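Side-chain contacts in WbbM protein (Klebsiella pneumoniae, PDB 6U4B), which acts as a trimeric, bifunctional glycosyltransferase that polymerises O antigen, its enzymatic halves probably each transferring sugar units to the growing polysaccharide: residues A[470-475]-A[516-521]; A[152-157]-A[264-269]; A[322-327]-A[352-357]; A[48-53]-A[86-91]. One frame throughout, in Å; residues are numbered along the deposited sequence.

Contact 1. Residues A[470-475]-A[516-521]; sequences EYFQAG and SRVTFL
Glu470 lies across the end of the Phe520 ring, and its side chain shows how one residue can pass from apolar to polar contact along its length. CB comes first, 3.6 Å from Phe520 CZ, and CG follows at 3.8 Å from the same CZ. With CG anti to the carbonyl carbon (chi1 -71°) and the chain extended beyond it, the carboxylate is carried past the ring to the start of the other segment. There a water bridges the gap, donating to Glu470 OE1 at 2.8 Å and accepting from Ser516 N, also at 2.8 Å. The backbone of Glu470 takes part too: its O sits in plane at the ring edge, 3.5 Å from Phe520 CE1, while Val518 CG1 lies over one face of that ring, offset toward the rim. Further in, the contact becomes purely apolar. Val518 CG2 meets Phe472 CE2 at 3.8 Å, approaching the ring obliquely, and Phe472 itself continues inward onto Met510 of helix 505-513. Strands 472-473 and 518-521 both pair with 428-432, antiparallel and parallel respectively, so these contacts join segments with no hydrogen bond directly between them. Such a mixed sheet fits the GT-A fold expected of glycosyltransferase family 8, and the Phe472 side chain lies about 10 Å from that of Asp406, a ligand of the bound magnesium.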
# COMPACT_ATOMS: atom_id res chain seq x y z
N GLU A 470 -21.14 -10.77 37.12
CA GLU A 470 -19.69 -10.74 36.95
C GLU A 470 -19.22 -11.66 35.82
O GLU A 470 -18.01 -11.91 35.70
CB GLU A 470 -18.99 -11.10 38.26
CG GLU A 470 -19.11 -10.02 39.32
CD GLU A 470 -18.55 -10.45 40.66
OE1 GLU A 470 -18.06 -11.59 40.76
OE2 GLU A 470 -18.61 -9.65 41.62
N TYR A 471 -20.13 -12.16 35.00
CA TYR A 471 -19.77 -13.02 33.88
C TYR A 471 -18.95 -12.23 32.87
O TYR A 471 -19.38 -11.17 32.40
CB TYR A 471 -21.04 -13.57 33.24
CG TYR A 471 -20.82 -14.68 32.23
CD1 TYR A 471 -20.52 -14.39 30.91
CD2 TYR A 471 -20.93 -16.01 32.61
CE1 TYR A 471 -20.32 -15.40 29.98
CE2 TYR A 471 -20.73 -17.03 31.70
CZ TYR A 471 -20.43 -16.72 30.39
OH TYR A 471 -20.24 -17.74 29.48
N PHE A 472 -17.77 -12.74 32.53
CA PHE A 472 -16.85 -12.05 31.64
C PHE A 472 -16.77 -12.74 30.29
O PHE A 472 -16.98 -13.95 30.17
CB PHE A 472 -15.45 -11.96 32.26
CG PHE A 472 -14.75 -13.29 32.40
CD1 PHE A 472 -14.03 -13.84 31.35
CD2 PHE A 472 -14.80 -13.99 33.60
CE1 PHE A 472 -13.40 -15.06 31.48
CE2 PHE A 472 -14.16 -15.21 33.73
CZ PHE A 472 -13.46 -15.74 32.67
N GLN A 473 -16.45 -11.96 29.26
CA GLN A 473 -16.32 -12.46 27.90
C GLN A 473 -14.91 -12.96 27.66
O GLN A 473 -13.93 -12.34 28.10
CB GLN A 473 -16.68 -11.36 26.90
CG GLN A 473 -17.46 -11.85 25.69
CD GLN A 473 -16.57 -12.44 24.62
OE1 GLN A 473 -15.51 -11.89 24.31
NE2 GLN A 473 -16.99 -13.56 24.06
N ALA A 474 -14.79 -14.08 26.95
CA ALA A 474 -13.52 -14.77 26.77
C ALA A 474 -12.78 -14.36 25.51
O ALA A 474 -11.76 -14.98 25.17
CB ALA A 474 -13.74 -16.29 26.76
N GLY A 475 -13.26 -13.34 24.80
CA GLY A 475 -12.61 -12.92 23.56
C GLY A 475 -11.28 -12.22 23.76
O GLY A 475 -10.50 -12.11 22.81
N SER A 516 -14.87 -14.60 41.04
CA SER A 516 -14.35 -13.73 42.10
C SER A 516 -12.84 -13.58 42.05
O SER A 516 -12.24 -13.07 43.01
CB SER A 516 -14.80 -14.20 43.49
OG SER A 516 -14.13 -15.39 43.87
N ARG A 517 -12.20 -14.01 40.97
CA ARG A 517 -10.76 -13.84 40.76
C ARG A 517 -10.51 -13.14 39.43
O ARG A 517 -9.56 -13.45 38.71
CB ARG A 517 -10.03 -15.18 40.80
CG ARG A 517 -10.40 -16.08 41.98
CD ARG A 517 -9.83 -15.59 43.30
NE ARG A 517 -8.37 -15.44 43.25
CZ ARG A 517 -7.51 -16.45 43.34
NH1 ARG A 517 -7.94 -17.70 43.47
NH2 ARG A 517 -6.21 -16.21 43.29
N VAL A 518 -11.37 -12.18 39.08
CA VAL A 518 -11.35 -11.54 37.77
C VAL A 518 -11.20 -10.04 37.96
O VAL A 518 -12.01 -9.41 38.67
CB VAL A 518 -12.61 -11.86 36.96
CG1 VAL A 518 -12.63 -11.08 35.66
CG2 VAL A 518 -12.70 -13.35 36.69
N THR A 519 -10.18 -9.46 37.34
CA THR A 519 -10.09 -8.02 37.15
C THR A 519 -10.87 -7.64 35.91
O THR A 519 -10.72 -8.27 34.86
CB THR A 519 -8.63 -7.58 37.02
OG1 THR A 519 -7.96 -7.74 38.27
CG2 THR A 519 -8.55 -6.12 36.59
N PHE A 520 -11.73 -6.64 36.02
CA PHE A 520 -12.62 -6.28 34.92
C PHE A 520 -12.00 -5.17 34.09
O PHE A 520 -11.69 -4.09 34.60
CB PHE A 520 -14.00 -5.88 35.46
CG PHE A 520 -14.74 -7.02 36.09
CD1 PHE A 520 -15.27 -8.03 35.31
CD2 PHE A 520 -14.88 -7.10 37.47
CE1 PHE A 520 -15.95 -9.09 35.88
CE2 PHE A 520 -15.55 -8.16 38.05
CZ PHE A 520 -16.09 -9.15 37.26
N LEU A 521 -11.79 -5.46 32.80
CA LEU A 521 -11.24 -4.50 31.86
C LEU A 521 -12.36 -3.62 31.29
O LEU A 521 -13.50 -4.07 31.15
CB LEU A 521 -10.53 -5.23 30.72
CG LEU A 521 -9.32 -6.06 31.13
CD1 LEU A 521 -8.74 -6.82 29.94
CD2 LEU A 521 -8.26 -5.17 31.76
O HOH W 1 -15.74 -12.41 39.53

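Contact 2. Residues A[152-157]-A[264-269]; sequences ILLPKK and IYIIKL
No flat group mediates the meeting of Leu154 with Ile266. The ring beside it on the helix, Tyr265, carries Leu269 CD1 on one face, 3.9 Å above the plane and offset toward the rim, and meets the rings of Tyr226 and Trp229 with planes inclined at about 45°. The contact proper is aliphatic. Leu154 CD1 and Ile266 CD1 approach tip to tip at 3.8 Å, each side chain reaching out from its own backbone. On the helix, Ile266 CG1 stands anti to the carbonyl carbon and the chain runs on extended (chi2 179°), which puts CD1 at the far end of the reach. Ile152, two residues earlier on the strand, adds a looser touch, its CD1 lying 4.3 Å from Ile266 CG1. One isoleucine is thus met by two strand residues at different points along its length, and all three are buried. Strand 152-159 pairs with 216-219 and 277-285, and Leu154 also packs on Phe216 and Val277 of those neighbours. Helix 253-272 is thereby set against this sheet of the DUF4422 region, while Ile264 and Ile267 turn to helix 198-206.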
# COMPACT_ATOMS: atom_id res chain seq x y z
N ILE A 152 31.26 -48.51 23.50
CA ILE A 152 30.05 -48.30 22.72
C ILE A 152 28.91 -49.10 23.35
O ILE A 152 29.08 -50.28 23.65
CB ILE A 152 30.22 -48.71 21.25
CG1 ILE A 152 31.29 -47.87 20.56
CG2 ILE A 152 28.90 -48.60 20.49
CD1 ILE A 152 31.57 -48.28 19.14
N LEU A 153 27.77 -48.45 23.54
CA LEU A 153 26.54 -49.11 23.96
C LEU A 153 25.50 -48.96 22.86
O LEU A 153 25.45 -47.92 22.19
CB LEU A 153 26.00 -48.52 25.28
CG LEU A 153 26.94 -48.49 26.49
CD1 LEU A 153 27.81 -47.23 26.50
CD2 LEU A 153 26.15 -48.61 27.77
N LEU A 154 24.69 -49.99 22.66
CA LEU A 154 23.72 -50.00 21.57
C LEU A 154 22.76 -51.18 21.73
O LEU A 154 22.97 -52.01 22.62
CB LEU A 154 24.45 -50.04 20.21
CG LEU A 154 25.25 -51.24 19.70
CD1 LEU A 154 25.74 -50.94 18.29
CD2 LEU A 154 26.42 -51.56 20.60
N PRO A 155 21.68 -51.26 20.94
CA PRO A 155 20.74 -52.37 21.11
C PRO A 155 21.29 -53.71 20.67
O PRO A 155 22.42 -53.80 20.16
CB PRO A 155 19.55 -51.96 20.23
CG PRO A 155 20.11 -51.02 19.25
CD PRO A 155 21.15 -50.25 20.00
N LYS A 156 20.50 -54.77 20.86
CA LYS A 156 20.89 -56.09 20.42
C LYS A 156 20.89 -56.17 18.90
O LYS A 156 20.13 -55.47 18.22
CB LYS A 156 19.94 -57.15 20.98
CG LYS A 156 19.88 -57.19 22.50
CD LYS A 156 19.30 -58.52 22.99
CE LYS A 156 17.98 -58.33 23.71
NZ LYS A 156 17.90 -59.16 24.94
N LYS A 157 21.76 -57.02 18.36
CA LYS A 157 21.73 -57.29 16.93
C LYS A 157 20.39 -57.90 16.53
O LYS A 157 19.72 -58.55 17.34
CB LYS A 157 22.86 -58.24 16.53
CG LYS A 157 24.24 -57.59 16.43
CD LYS A 157 25.27 -58.61 15.94
CE LYS A 157 26.65 -57.99 15.83
NZ LYS A 157 27.67 -59.01 15.45
N ILE A 264 29.71 -51.62 9.49
CA ILE A 264 31.03 -51.75 8.87
C ILE A 264 32.08 -51.06 9.72
O ILE A 264 33.19 -51.58 9.91
CB ILE A 264 31.00 -51.20 7.44
CG1 ILE A 264 30.08 -52.05 6.56
CG2 ILE A 264 32.40 -51.13 6.86
CD1 ILE A 264 29.84 -51.47 5.18
N TYR A 265 31.75 -49.89 10.27
CA TYR A 265 32.70 -49.15 11.10
C TYR A 265 33.00 -49.89 12.40
O TYR A 265 34.16 -49.97 12.82
CB TYR A 265 32.16 -47.75 11.38
CG TYR A 265 33.03 -46.93 12.31
CD1 TYR A 265 34.12 -46.22 11.83
CD2 TYR A 265 32.76 -46.87 13.67
CE1 TYR A 265 34.92 -45.48 12.68
CE2 TYR A 265 33.55 -46.13 14.53
CZ TYR A 265 34.63 -45.43 14.02
OH TYR A 265 35.41 -44.69 14.88
N ILE A 266 31.97 -50.42 13.06
CA ILE A 266 32.18 -51.12 14.32
C ILE A 266 32.99 -52.39 14.11
O ILE A 266 33.91 -52.69 14.88
CB ILE A 266 30.83 -51.43 15.00
CG1 ILE A 266 30.17 -50.14 15.50
CG2 ILE A 266 31.00 -52.43 16.14
CD1 ILE A 266 28.83 -50.36 16.16
N ILE A 267 32.68 -53.15 13.06
CA ILE A 267 33.39 -54.40 12.79
C ILE A 267 34.87 -54.12 12.55
O ILE A 267 35.74 -54.89 12.98
CB ILE A 267 32.74 -55.13 11.60
CG1 ILE A 267 31.36 -55.67 12.01
CG2 ILE A 267 33.64 -56.26 11.10
CD1 ILE A 267 30.60 -56.29 10.87
N LYS A 268 35.18 -53.01 11.88
CA LYS A 268 36.57 -52.64 11.66
C LYS A 268 37.28 -52.35 12.98
O LYS A 268 38.45 -52.72 13.16
CB LYS A 268 36.64 -51.42 10.73
CG LYS A 268 37.98 -50.70 10.70
CD LYS A 268 39.06 -51.54 10.05
CE LYS A 268 40.25 -50.68 9.69
NZ LYS A 268 40.65 -49.78 10.81
N LEU A 269 36.59 -51.69 13.92
CA LEU A 269 37.20 -51.40 15.21
C LEU A 269 37.45 -52.68 16.01
O LEU A 269 38.47 -52.79 16.70
CB LEU A 269 36.31 -50.44 16.00
CG LEU A 269 36.71 -48.97 16.03
CD1 LEU A 269 37.03 -48.47 14.63
CD2 LEU A 269 35.61 -48.13 16.66

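Contact 3. Residues A[322-327]-A[352-357]; sequences SIIRHA and NLTSAH
This is a CH-pi contact, backed by aliphatic packing, between the last turn of helix 313-325 and the loop that leads from helix 344-352 into strand 360-366. Ile324 supplies everything on the helix side, dividing its two branches largely between different partners. CG2 stands over the centre of the His357 imidazole, 3.5 Å from the centroid and only 13° off the ring normal. The opposite face of the ring is met by Ala356 CB, offset toward the rim, so the imidazole is flanked by methyl groups. The other branch runs extended to CD1, which packs against Thr354 CG2 at 3.9 Å and Leu353 CB at 4.3 Å. That same CD1 lies 3.2 Å from Leu353 O, a close approach for a methyl carbon and a sign of tight packing. The setting is a run of beta-alpha-beta units: strands 302-309, 333-340 and 360-366 are parallel neighbours joined through these two helices, as in the Rossmann-like half of a GT-A glycosyltransferase. The loop that receives Ile324 is itself well braced. A type I turn from Thr354 to His357 is closed by His357 N bonding to Thr354 O at 3.0 Å, and Thr354 OG1 bonds back to Val351 O. Thr354 sends its methyl toward Ile324 because OG1 occupies the place between the backbone N and the carbonyl carbon (chi1 69°), leaving CG2 anti to the latter. Beyond the contact, Leu353 packs on Thr586 and Trp588, and Arg325 forms a salt bridge with Glu581.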
# COMPACT_ATOMS: atom_id res chain seq x y z
N SER A 322 -2.84 -5.87 12.69
CA SER A 322 -3.31 -4.78 13.55
C SER A 322 -2.45 -4.67 14.80
O SER A 322 -2.19 -3.55 15.28
CB SER A 322 -4.78 -4.98 13.92
OG SER A 322 -4.94 -5.88 15.02
N ILE A 323 -1.99 -5.80 15.34
CA ILE A 323 -1.11 -5.76 16.50
C ILE A 323 0.21 -5.07 16.15
O ILE A 323 0.73 -4.25 16.91
CB ILE A 323 -0.88 -7.18 17.05
CG1 ILE A 323 -2.20 -7.77 17.56
CG2 ILE A 323 0.17 -7.17 18.16
CD1 ILE A 323 -2.09 -9.21 18.00
N ILE A 324 0.76 -5.40 14.98
CA ILE A 324 2.01 -4.78 14.54
C ILE A 324 1.83 -3.28 14.32
O ILE A 324 2.70 -2.48 14.69
CB ILE A 324 2.52 -5.47 13.26
CG1 ILE A 324 2.94 -6.91 13.55
CG2 ILE A 324 3.67 -4.68 12.65
CD1 ILE A 324 3.36 -7.68 12.33
N ARG A 325 0.71 -2.88 13.73
CA ARG A 325 0.53 -1.48 13.37
C ARG A 325 0.39 -0.58 14.59
O ARG A 325 0.72 0.60 14.53
CB ARG A 325 -0.67 -1.32 12.45
CG ARG A 325 -0.47 -1.96 11.07
CD ARG A 325 -1.66 -1.75 10.16
NE ARG A 325 -1.76 -0.37 9.69
CZ ARG A 325 -2.51 0.57 10.27
NH1 ARG A 325 -2.53 1.80 9.77
NH2 ARG A 325 -3.24 0.27 11.34
N HIS A 326 -0.08 -1.14 15.71
CA HIS A 326 -0.24 -0.40 16.96
C HIS A 326 0.81 -0.78 17.99
O HIS A 326 0.66 -0.46 19.17
CB HIS A 326 -1.64 -0.61 17.52
CG HIS A 326 -2.73 -0.04 16.65
ND1 HIS A 326 -3.11 1.28 16.70
CD2 HIS A 326 -3.50 -0.62 15.70
CE1 HIS A 326 -4.08 1.49 15.83
NE2 HIS A 326 -4.33 0.35 15.21
N ALA A 327 1.89 -1.45 17.57
CA ALA A 327 2.92 -1.88 18.50
C ALA A 327 3.80 -0.70 18.91
O ALA A 327 4.08 0.20 18.12
CB ALA A 327 3.78 -2.97 17.86
N ASN A 352 5.71 -13.81 7.49
CA ASN A 352 6.19 -12.72 6.64
C ASN A 352 5.64 -11.36 7.05
O ASN A 352 6.21 -10.33 6.68
CB ASN A 352 5.85 -13.00 5.18
CG ASN A 352 6.67 -14.14 4.60
OD1 ASN A 352 7.69 -14.54 5.17
ND2 ASN A 352 6.22 -14.68 3.47
N LEU A 353 4.53 -11.34 7.80
CA LEU A 353 4.03 -10.08 8.35
C LEU A 353 4.97 -9.49 9.39
O LEU A 353 4.95 -8.28 9.61
CB LEU A 353 2.65 -10.28 8.97
CG LEU A 353 1.51 -10.77 8.08
CD1 LEU A 353 0.30 -11.15 8.94
CD2 LEU A 353 1.13 -9.72 7.05
N THR A 354 5.80 -10.32 10.03
CA THR A 354 6.67 -9.89 11.11
C THR A 354 8.12 -9.72 10.67
O THR A 354 8.95 -9.33 11.50
CB THR A 354 6.61 -10.89 12.27
OG1 THR A 354 7.22 -12.12 11.88
CG2 THR A 354 5.17 -11.15 12.68
N SER A 355 8.43 -9.99 9.41
CA SER A 355 9.83 -10.06 8.98
C SER A 355 10.52 -8.70 9.09
O SER A 355 11.70 -8.63 9.46
CB SER A 355 9.91 -10.58 7.55
OG SER A 355 9.43 -11.91 7.47
N ALA A 356 9.81 -7.62 8.79
CA ALA A 356 10.40 -6.29 8.86
C ALA A 356 10.42 -5.71 10.26
O ALA A 356 10.84 -4.56 10.44
CB ALA A 356 9.66 -5.34 7.92
N HIS A 357 9.98 -6.47 11.27
CA HIS A 357 9.80 -5.98 12.63
C HIS A 357 10.58 -6.86 13.59
O HIS A 357 10.09 -7.92 14.02
CB HIS A 357 8.31 -5.94 12.99
CG HIS A 357 7.47 -5.23 11.98
ND1 HIS A 357 7.31 -3.86 11.98
CD2 HIS A 357 6.75 -5.69 10.93
CE1 HIS A 357 6.53 -3.51 10.98
NE2 HIS A 357 6.17 -4.60 10.32

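Contact 4. Residues A[48-53]-A[86-91]; sequences KPLHVG and YWVWKN
Leu50 sets its two methyls against the six-membered ring of the Trp87 indole. CD2 comes to 3.7 Å from Trp87 CZ3, and CD1 to 3.8 Å from Trp87 CE3, the leucine approaching the ring obliquely. CD1 has a second partner in Val88, whose CG2 is 4.0 Å away, so the fork of the leucine is shared between successive residues of helix 82-91. Trp87 reaches the strand because its CG is anti to the backbone N (chi1 -180°), which swings the indole out from the helix toward 47-51. There NE1 bonds to Thr68 OG1, and Asn91 CB lies over one face, 4.2 Å above the plane and offset toward the rim. Asn91 is also tied to the backbone carbonyl of Trp87 near the helix end: its ND2, which bonds to Asp70 O as well, donates to Trp87 O at 2.8 Å, in the carbonyl plane and on a lone pair, with an N-H...O angle of 149°. That carbonyl also accepts from Asn91 N. Around them, Leu50 touches Ala84, Val88 touches Tyr32, and the backbone of Leu50 bonds to strand 29-35. Across the two segments the chemistry is wholly apolar: apolar packing joins helix to sheet, while the directional bonds described for Trp87 lie within the helix and at NE1, where Thr68 probably limits the turning of the indole that the leucine packs on.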
# COMPACT_ATOMS: atom_id res chain seq x y z
N LYS A 48 18.96 -34.53 26.00
CA LYS A 48 18.68 -33.25 25.35
C LYS A 48 17.77 -33.49 24.15
O LYS A 48 18.20 -34.13 23.18
CB LYS A 48 19.98 -32.57 24.92
CG LYS A 48 21.01 -32.42 26.03
CD LYS A 48 20.65 -31.31 27.01
CE LYS A 48 20.94 -29.93 26.44
NZ LYS A 48 20.79 -28.86 27.46
N PRO A 49 16.53 -33.01 24.16
CA PRO A 49 15.65 -33.20 23.00
C PRO A 49 15.99 -32.25 21.87
O PRO A 49 16.38 -31.10 22.09
CB PRO A 49 14.26 -32.92 23.57
CG PRO A 49 14.50 -31.99 24.72
CD PRO A 49 15.83 -32.40 25.31
N LEU A 50 15.85 -32.75 20.64
CA LEU A 50 16.11 -31.97 19.44
C LEU A 50 14.94 -32.10 18.49
O LEU A 50 14.42 -33.20 18.27
CB LEU A 50 17.40 -32.42 18.74
CG LEU A 50 18.73 -32.04 19.40
CD1 LEU A 50 19.90 -32.64 18.63
CD2 LEU A 50 18.87 -30.53 19.50
N HIS A 51 14.51 -30.96 17.93
CA HIS A 51 13.50 -30.92 16.89
C HIS A 51 14.22 -31.10 15.56
O HIS A 51 14.76 -30.15 15.00
CB HIS A 51 12.73 -29.60 16.96
CG HIS A 51 11.64 -29.47 15.93
ND1 HIS A 51 10.83 -28.36 15.85
CD2 HIS A 51 11.24 -30.30 14.94
CE1 HIS A 51 9.97 -28.50 14.86
NE2 HIS A 51 10.20 -29.67 14.29
N VAL A 52 14.24 -32.33 15.06
CA VAL A 52 14.98 -32.62 13.83
C VAL A 52 14.16 -32.17 12.63
O VAL A 52 12.92 -32.17 12.65
CB VAL A 52 15.35 -34.12 13.73
CG1 VAL A 52 16.22 -34.51 14.91
CG2 VAL A 52 14.11 -34.99 13.65
N GLY A 53 14.86 -31.76 11.57
CA GLY A 53 14.18 -31.21 10.41
C GLY A 53 13.42 -29.94 10.68
O GLY A 53 12.43 -29.65 10.00
N TYR A 86 24.64 -34.97 12.93
CA TYR A 86 25.47 -33.94 12.31
C TYR A 86 25.49 -32.67 13.16
O TYR A 86 26.56 -32.08 13.39
CB TYR A 86 24.96 -33.63 10.90
CG TYR A 86 25.80 -32.61 10.15
CD1 TYR A 86 25.53 -31.25 10.26
CD2 TYR A 86 26.85 -33.01 9.34
CE1 TYR A 86 26.30 -30.32 9.58
CE2 TYR A 86 27.62 -32.09 8.66
CZ TYR A 86 27.34 -30.74 8.78
OH TYR A 86 28.10 -29.82 8.11
N TRP A 87 24.32 -32.23 13.64
CA TRP A 87 24.24 -30.98 14.38
C TRP A 87 25.04 -31.04 15.68
O TRP A 87 25.73 -30.09 16.03
CB TRP A 87 22.78 -30.62 14.66
CG TRP A 87 22.63 -29.33 15.41
CD1 TRP A 87 22.54 -28.08 14.88
CD2 TRP A 87 22.55 -29.17 16.83
NE1 TRP A 87 22.41 -27.14 15.88
CE2 TRP A 87 22.41 -27.79 17.09
CE3 TRP A 87 22.58 -30.06 17.91
CZ2 TRP A 87 22.30 -27.28 18.38
CZ3 TRP A 87 22.47 -29.54 19.19
CH2 TRP A 87 22.33 -28.17 19.41
N VAL A 88 24.94 -32.16 16.40
CA VAL A 88 25.72 -32.33 17.62
C VAL A 88 27.21 -32.36 17.30
O VAL A 88 28.02 -31.73 17.99
CB VAL A 88 25.28 -33.60 18.37
CG1 VAL A 88 26.19 -33.87 19.55
CG2 VAL A 88 23.83 -33.49 18.82
N TRP A 89 27.58 -33.07 16.23
CA TRP A 89 28.97 -33.17 15.83
C TRP A 89 29.59 -31.80 15.57
O TRP A 89 30.72 -31.53 16.01
CB TRP A 89 29.07 -34.05 14.58
CG TRP A 89 30.42 -34.11 13.92
CD1 TRP A 89 31.63 -34.08 14.54
CD2 TRP A 89 30.68 -34.21 12.52
NE1 TRP A 89 32.64 -34.16 13.60
CE2 TRP A 89 32.08 -34.24 12.36
CE3 TRP A 89 29.87 -34.28 11.38
CZ2 TRP A 89 32.68 -34.34 11.10
CZ3 TRP A 89 30.47 -34.38 10.14
CH2 TRP A 89 31.86 -34.41 10.01
N LYS A 90 28.87 -30.92 14.89
CA LYS A 90 29.44 -29.65 14.44
C LYS A 90 29.28 -28.52 15.44
O LYS A 90 30.05 -27.55 15.38
CB LYS A 90 28.80 -29.23 13.11
CG LYS A 90 29.17 -30.11 11.94
CD LYS A 90 30.68 -30.15 11.75
CE LYS A 90 31.05 -30.89 10.48
NZ LYS A 90 32.53 -30.96 10.30
N ASN A 91 28.32 -28.60 16.36
CA ASN A 91 27.95 -27.44 17.17
C ASN A 91 28.01 -27.66 18.68
O ASN A 91 28.12 -26.68 19.42
CB ASN A 91 26.54 -26.96 16.80
CG ASN A 91 26.38 -26.71 15.31
OD1 ASN A 91 26.83 -25.69 14.80
ND2 ASN A 91 25.74 -27.64 14.62

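Overall arrangement
Contacts 2 and 4 belong to the DUF4422 region and contacts 1 and 3 to the family 8 region, each pair within one range. Contacts 2 and 4 are buried, reach the same sheet and seat different helices on it, their centres about 22 Å apart; both rely on aliphatic tips, but contact 4 adds an indole. Contact 3 is partly buried and joins a helix end to a loop, with a methyl over an imidazole. Contact 1, at the surface, is the only one of the four to combine strand with strand and to use a bridging water. Between contacts 1 and 2 the centres lie about 62 Å apart, on opposite sides of the chain's centre.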